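Local coordinates for water-soluble chlorophyll protein (Brassicaceae, PDB 5HPZ) that binds chlorophyll in a water-soluble tetramer of Kunitz-type beta-trefoil subunits and probably tunes the pigment's spectrum by deforming its ring, at residues Y135-S140 and V169-V174; V144-G149 and P155-T160. One frame throughout, in Å; residues are numbered along the deposited sequence.

Interaction 1 of 2, residues Y135-S140 and V169-V174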
loop_
_atom_site.group_PDB
_atom_site.type_symbol
_atom_site.label_atom_id
_atom_site.label_comp_id
_atom_site.label_asym_id
_atom_site.label_seq_id
_atom_site.Cartn_x
_atom_site.Cartn_y
_atom_site.Cartn_z
ATOM N N TYR A 135 20.081 12.001 25.560
ATOM C CA TYR A 135 20.448 13.151 24.756
ATOM C C TYR A 135 19.259 13.706 24.016
ATOM O O TYR A 135 18.141 13.131 24.030
ATOM C CB TYR A 135 21.548 12.767 23.782
ATOM C CG TYR A 135 22.819 12.295 24.460
ATOM C CD1 TYR A 135 23.003 10.954 24.774
ATOM C CD2 TYR A 135 23.801 13.182 24.828
ATOM C CE1 TYR A 135 24.160 10.512 25.398
ATOM C CE2 TYR A 135 24.973 12.760 25.465
ATOM C CZ TYR A 135 25.134 11.430 25.751
ATOM O OH TYR A 135 26.280 10.988 26.355
ATOM N N LYS A 136 19.482 14.852 23.401
ATOM C CA LYS A 136 18.537 15.391 22.450
ATOM C C LYS A 136 19.333 15.760 21.235
ATOM O O LYS A 136 20.569 15.803 21.306
ATOM C CB LYS A 136 17.796 16.609 22.986
ATOM C CG LYS A 136 18.713 17.763 23.284
ATOM C CD LYS A 136 17.971 18.976 23.827
ATOM C CE LYS A 136 19.002 19.968 24.314
ATOM N NZ LYS A 136 18.384 21.245 24.722
ATOM N N LEU A 137 18.614 15.935 20.127
ATOM C CA LEU A 137 19.179 16.358 18.837
ATOM C C LEU A 137 18.638 17.690 18.454
ATOM O O LEU A 137 17.445 17.937 18.633
ATOM C CB LEU A 137 18.792 15.378 17.779
ATOM C CG LEU A 137 19.081 13.906 18.072
ATOM C CD1 LEU A 137 18.351 13.097 17.016
ATOM C CD2 LEU A 137 20.575 13.693 18.019
ATOM N N THR A 138 19.506 18.570 17.974
ATOM C CA THR A 138 19.079 19.867 17.497
ATOM C C THR A 138 19.503 20.083 16.051
ATOM O O THR A 138 20.320 19.333 15.493
ATOM C CB THR A 138 19.642 21.071 18.324
ATOM O OG1 THR A 138 21.045 21.168 18.114
ATOM C CG2 THR A 138 19.378 20.987 19.814
ATOM N N THR A 139 18.884 21.091 15.458
ATOM C CA THR A 139 19.114 21.569 14.091
ATOM C C THR A 139 18.957 23.074 14.111
ATOM O O THR A 139 18.367 23.648 15.052
ATOM C CB THR A 139 18.024 21.119 13.075
ATOM O OG1 THR A 139 16.768 21.761 13.380
ATOM C CG2 THR A 139 17.834 19.623 13.131
ATOM N N SER A 140 19.366 23.723 13.032
ATOM C CA SER A 140 19.179 25.159 12.975
ATOM C C SER A 140 17.700 25.516 12.816
ATOM O O SER A 140 17.313 26.674 12.974
ATOM C CB SER A 140 19.982 25.718 11.835
ATOM O OG SER A 140 19.541 25.193 10.590
ATOM N N VAL A 169 16.512 10.770 23.665
ATOM C CA VAL A 169 17.007 9.505 23.110
ATOM C C VAL A 169 18.239 8.980 23.781
ATOM O O VAL A 169 18.975 9.699 24.401
ATOM C CB VAL A 169 17.371 9.652 21.578
ATOM C CG1 VAL A 169 16.160 10.151 20.823
ATOM C CG2 VAL A 169 18.543 10.640 21.358
ATOM N N LYS A 170 18.488 7.718 23.525
ATOM C CA LYS A 170 19.764 7.143 23.828
ATOM C C LYS A 170 20.237 6.374 22.569
ATOM O O LYS A 170 19.425 6.098 21.637
ATOM C CB LYS A 170 19.646 6.291 25.073
ATOM C CG LYS A 170 18.654 5.153 24.948
ATOM C CD LYS A 170 18.481 4.448 26.292
ATOM C CE LYS A 170 18.337 2.935 26.117
ATOM N NZ LYS A 170 17.402 2.494 25.042
ATOM N N PHE A 171 21.541 6.102 22.521
ATOM C CA PHE A 171 22.188 5.514 21.365
ATOM C C PHE A 171 22.628 4.125 21.727
ATOM O O PHE A 171 23.365 3.911 22.711
ATOM C CB PHE A 171 23.377 6.357 20.977
ATOM C CG PHE A 171 23.024 7.790 20.679
ATOM C CD1 PHE A 171 22.263 8.131 19.572
ATOM C CD2 PHE A 171 23.436 8.811 21.520
ATOM C CE1 PHE A 171 21.923 9.458 19.320
ATOM C CE2 PHE A 171 23.119 10.145 21.267
ATOM C CZ PHE A 171 22.344 10.461 20.175
ATOM N N VAL A 172 22.174 3.171 20.949
ATOM C CA VAL A 172 22.359 1.789 21.320
ATOM C C VAL A 172 23.206 1.168 20.235
ATOM O O VAL A 172 22.758 1.065 19.066
ATOM C CB VAL A 172 21.019 1.099 21.436
ATOM C CG1 VAL A 172 21.195 -0.394 21.689
ATOM C CG2 VAL A 172 20.226 1.771 22.545
ATOM N N LYS A 173 24.418 0.783 20.623
ATOM C CA LYS A 173 25.407 0.239 19.698
ATOM C C LYS A 173 24.871 -0.984 19.022
ATOM O O LYS A 173 24.295 -1.863 19.680
ATOM C CB LYS A 173 26.664 -0.166 20.478
ATOM C CG LYS A 173 27.722 -0.888 19.656
ATOM C CD LYS A 173 28.748 0.078 19.113
ATOM C CE LYS A 173 29.893 -0.623 18.382
ATOM N NZ LYS A 173 30.616 0.445 17.646
ATOM N N VAL A 174 25.044 -1.053 17.708
ATOM C CA VAL A 174 24.615 -2.220 16.976
ATOM C C VAL A 174 25.675 -3.300 17.185
ATOM O O VAL A 174 26.842 -3.092 16.853
ATOM C CB VAL A 174 24.400 -1.892 15.482
ATOM C CG1 VAL A 174 24.178 -3.146 14.688
ATOM C CG2 VAL A 174 23.206 -0.950 15.295
#
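Tyr135 and Val169 form a single antiparallel bridge, a hydrogen-bonded pair buried near the centre of the beta-trefoil, where strands 135-139 and 169-173 meet by their first residues. Both bonds of the pair are present: Tyr135 N gives to Val169 O at 2.8 Å, and Val169 N returns one to Tyr135 O at 2.9 Å. The strands then part at about 100°, and beyond the bridge side chains carry the contact. Tyr135 has CG anti to its carbonyl carbon (chi1 -61°), which sets the ring beside Phe171; CD1 of Tyr135 lies 3.6 Å from CE2 of Phe171. The two ring planes are inclined at 33°, an oblique aromatic contact with centroids 5.6 Å apart. At the edge of the Phe171 ring, CZ is met by Leu137 CD2 at 4.3 Å. Large apolar groups suit this buried angle between diverging strands, and tyrosine adds a hydroxyl, which hydrogen-bonds to the backbone N of Lys5. Strand 135-139 runs between 124-128 and 142-148 in its sheet, while 169-173 pairs with 18-22, with Phe60 meeting Phe171 edge-to-face.

Interaction 2 of 2, residues V144-G149 and P155-T160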
loop_
_atom_site.group_PDB
_atom_site.type_symbol
_atom_site.label_atom_id
_atom_site.label_comp_id
_atom_site.label_asym_id
_atom_site.label_seq_id
_atom_site.Cartn_x
_atom_site.Cartn_y
_atom_site.Cartn_z
ATOM N N VAL A 144 14.838 18.552 17.644
ATOM C CA VAL A 144 14.053 17.485 17.112
ATOM C C VAL A 144 12.982 17.106 18.182
ATOM O O VAL A 144 13.316 16.747 19.332
ATOM C CB VAL A 144 14.949 16.289 16.733
ATOM C CG1 VAL A 144 14.107 15.080 16.402
ATOM C CG2 VAL A 144 15.849 16.689 15.566
ATOM N N GLY A 145 11.720 17.199 17.822
ATOM C CA GLY A 145 10.656 16.634 18.675
ATOM C C GLY A 145 9.765 15.675 17.915
ATOM O O GLY A 145 10.094 15.273 16.799
ATOM N N THR A 146 8.607 15.352 18.486
ATOM C CA THR A 146 7.602 14.581 17.752
ATOM C C THR A 146 6.206 15.164 17.876
ATOM O O THR A 146 5.928 15.973 18.802
ATOM C CB THR A 146 7.595 13.100 18.225
ATOM O OG1 THR A 146 7.141 13.029 19.570
ATOM C CG2 THR A 146 9.006 12.479 18.172
ATOM N N ILE A 147 5.381 14.794 16.896
ATOM C CA ILE A 147 3.954 14.838 16.983
ATOM C C ILE A 147 3.426 13.456 16.632
ATOM O O ILE A 147 4.160 12.680 16.009
ATOM C CB ILE A 147 3.322 15.787 15.954
ATOM C CG1 ILE A 147 3.858 15.494 14.561
ATOM C CG2 ILE A 147 3.505 17.236 16.418
ATOM C CD1 ILE A 147 3.258 16.353 13.494
ATOM N N PRO A 148 2.143 13.157 16.972
ATOM C CA PRO A 148 1.547 11.900 16.524
ATOM C C PRO A 148 1.508 11.858 15.009
ATOM O O PRO A 148 0.978 12.781 14.401
ATOM C CB PRO A 148 0.117 11.946 17.121
ATOM C CG PRO A 148 0.243 12.841 18.321
ATOM C CD PRO A 148 1.202 13.915 17.834
ATOM N N GLY A 149 2.022 10.760 14.412
ATOM C CA GLY A 149 2.139 10.643 12.992
ATOM C C GLY A 149 1.045 9.786 12.407
ATOM O O GLY A 149 0.135 9.354 13.144
ATOM N N PRO A 155 4.881 8.283 17.028
ATOM C CA PRO A 155 5.516 9.619 16.994
ATOM C C PRO A 155 6.340 9.880 15.713
ATOM O O PRO A 155 7.161 9.032 15.332
ATOM C CB PRO A 155 6.441 9.581 18.178
ATOM C CG PRO A 155 5.760 8.657 19.132
ATOM C CD PRO A 155 5.132 7.587 18.304
ATOM N N GLN A 156 6.071 10.991 15.047
ATOM C CA GLN A 156 6.802 11.356 13.852
ATOM C C GLN A 156 7.752 12.487 14.194
ATOM O O GLN A 156 7.347 13.430 14.910
ATOM C CB GLN A 156 5.821 11.821 12.821
ATOM C CG GLN A 156 6.501 12.402 11.644
ATOM C CD GLN A 156 5.559 13.074 10.709
ATOM O OE1 GLN A 156 4.363 12.832 10.714
ATOM N NE2 GLN A 156 6.109 13.937 9.882
ATOM N N LEU A 157 8.975 12.447 13.650
ATOM C CA LEU A 157 9.955 13.455 13.961
ATOM C C LEU A 157 9.693 14.684 13.215
ATOM O O LEU A 157 9.514 14.645 12.005
ATOM C CB LEU A 157 11.387 13.021 13.663
ATOM C CG LEU A 157 12.095 12.292 14.786
ATOM C CD1 LEU A 157 11.389 10.970 15.150
ATOM C CD2 LEU A 157 13.527 12.052 14.406
ATOM N N ILE A 158 9.737 15.802 13.950
ATOM C CA ILE A 158 9.749 17.153 13.400
ATOM C C ILE A 158 10.805 18.028 14.071
ATOM O O ILE A 158 11.399 17.657 15.070
ATOM C CB ILE A 158 8.408 17.827 13.622
ATOM C CG1 ILE A 158 8.154 17.927 15.128
ATOM C CG2 ILE A 158 7.323 17.083 12.844
ATOM C CD1 ILE A 158 6.723 18.203 15.482
ATOM N N ALA A 159 11.094 19.184 13.492
ATOM C CA ALA A 159 11.873 20.210 14.163
ATOM C C ALA A 159 10.949 21.268 14.778
ATOM O O ALA A 159 10.054 21.789 14.135
ATOM C CB ALA A 159 12.892 20.881 13.226
ATOM N N THR A 160 11.212 21.599 16.035
ATOM C CA THR A 160 10.306 22.439 16.787
ATOM C C THR A 160 11.101 23.219 17.819
ATOM O O THR A 160 12.143 22.761 18.293
ATOM C CB THR A 160 9.272 21.567 17.521
ATOM O OG1 THR A 160 8.318 22.391 18.172
ATOM C CG2 THR A 160 9.909 20.694 18.572
#
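Ile147 and Ile158 pack against each other on one face of the hairpin made by strands 142-148 and 155-160, and they form its tightest packing. Their side chains cross at about a right angle, and CD1 of Ile158 presses to 3.5 Å from CG2 of Ile147, closer than usual for two carbons. Ile158 reaches there because CG1 stands between its backbone N and carbonyl carbon (chi1 61°), which also lays CG1 3.7 Å from Gly145 O. Glycine suits that place: a CB on Gly145 would come tight against Thr160 CG2. An alanine in place of Ile158 would remove the methyl that meets Ile147 and would probably open a gap beside Gly145, setting the Ile147 side chain free to turn.

On the other face, Val144 CG1 touches Leu157 CD2 at 3.7 Å. Thr146 shares that face, and Pro155 lies alongside it, pointing the same way, their CB atoms 3.7 Å apart. Near the turn Gly149 CA packs 3.9 Å from Gln156 CB, and glycine suits this place too, since a CB would run into Gln156 CB. The solvent side is at Pro148, which is exposed, its side chain pointing away and taking no part. The side chain of Pro155 is about 8 Å from a bound chlorophyll.

Four backbone bonds join the strands: Gly145 pairs with Ile158 and Ile147 with Gln156, two bonds each, the shortest 2.7 Å from Gln156 N to Ile147 O. Proline, having no N-H, is compatible with Pro148 and Pro155 because their pair is non-hydrogen-bonded. The chemistry thus divides the work: peptide groups fix the register, and mostly apolar side chains pack on the two faces, with no charged side chain in either segment.

From the N terminus, the chain reaches strand 135-139 late, after most of the trefoil strands, then turns directly into 142-148. That strand folds back on 155-160 in interaction 2, closing a short loop of five residues. Only afterwards does the chain arrive at 169-173 and return to the start of 135-139, so interaction 1 closes the longer loop and interaction 2 is nested within it. The two centres are 14 Å apart but share a sheet: Val144 N probably hydrogen-bonds to Leu137 O, and Thr139 packs on Val144 and Ala159. Interaction 2 joins the last two strands of the four-stranded sheet; interaction 1 ties that sheet to the pair 18-22 and 169-173.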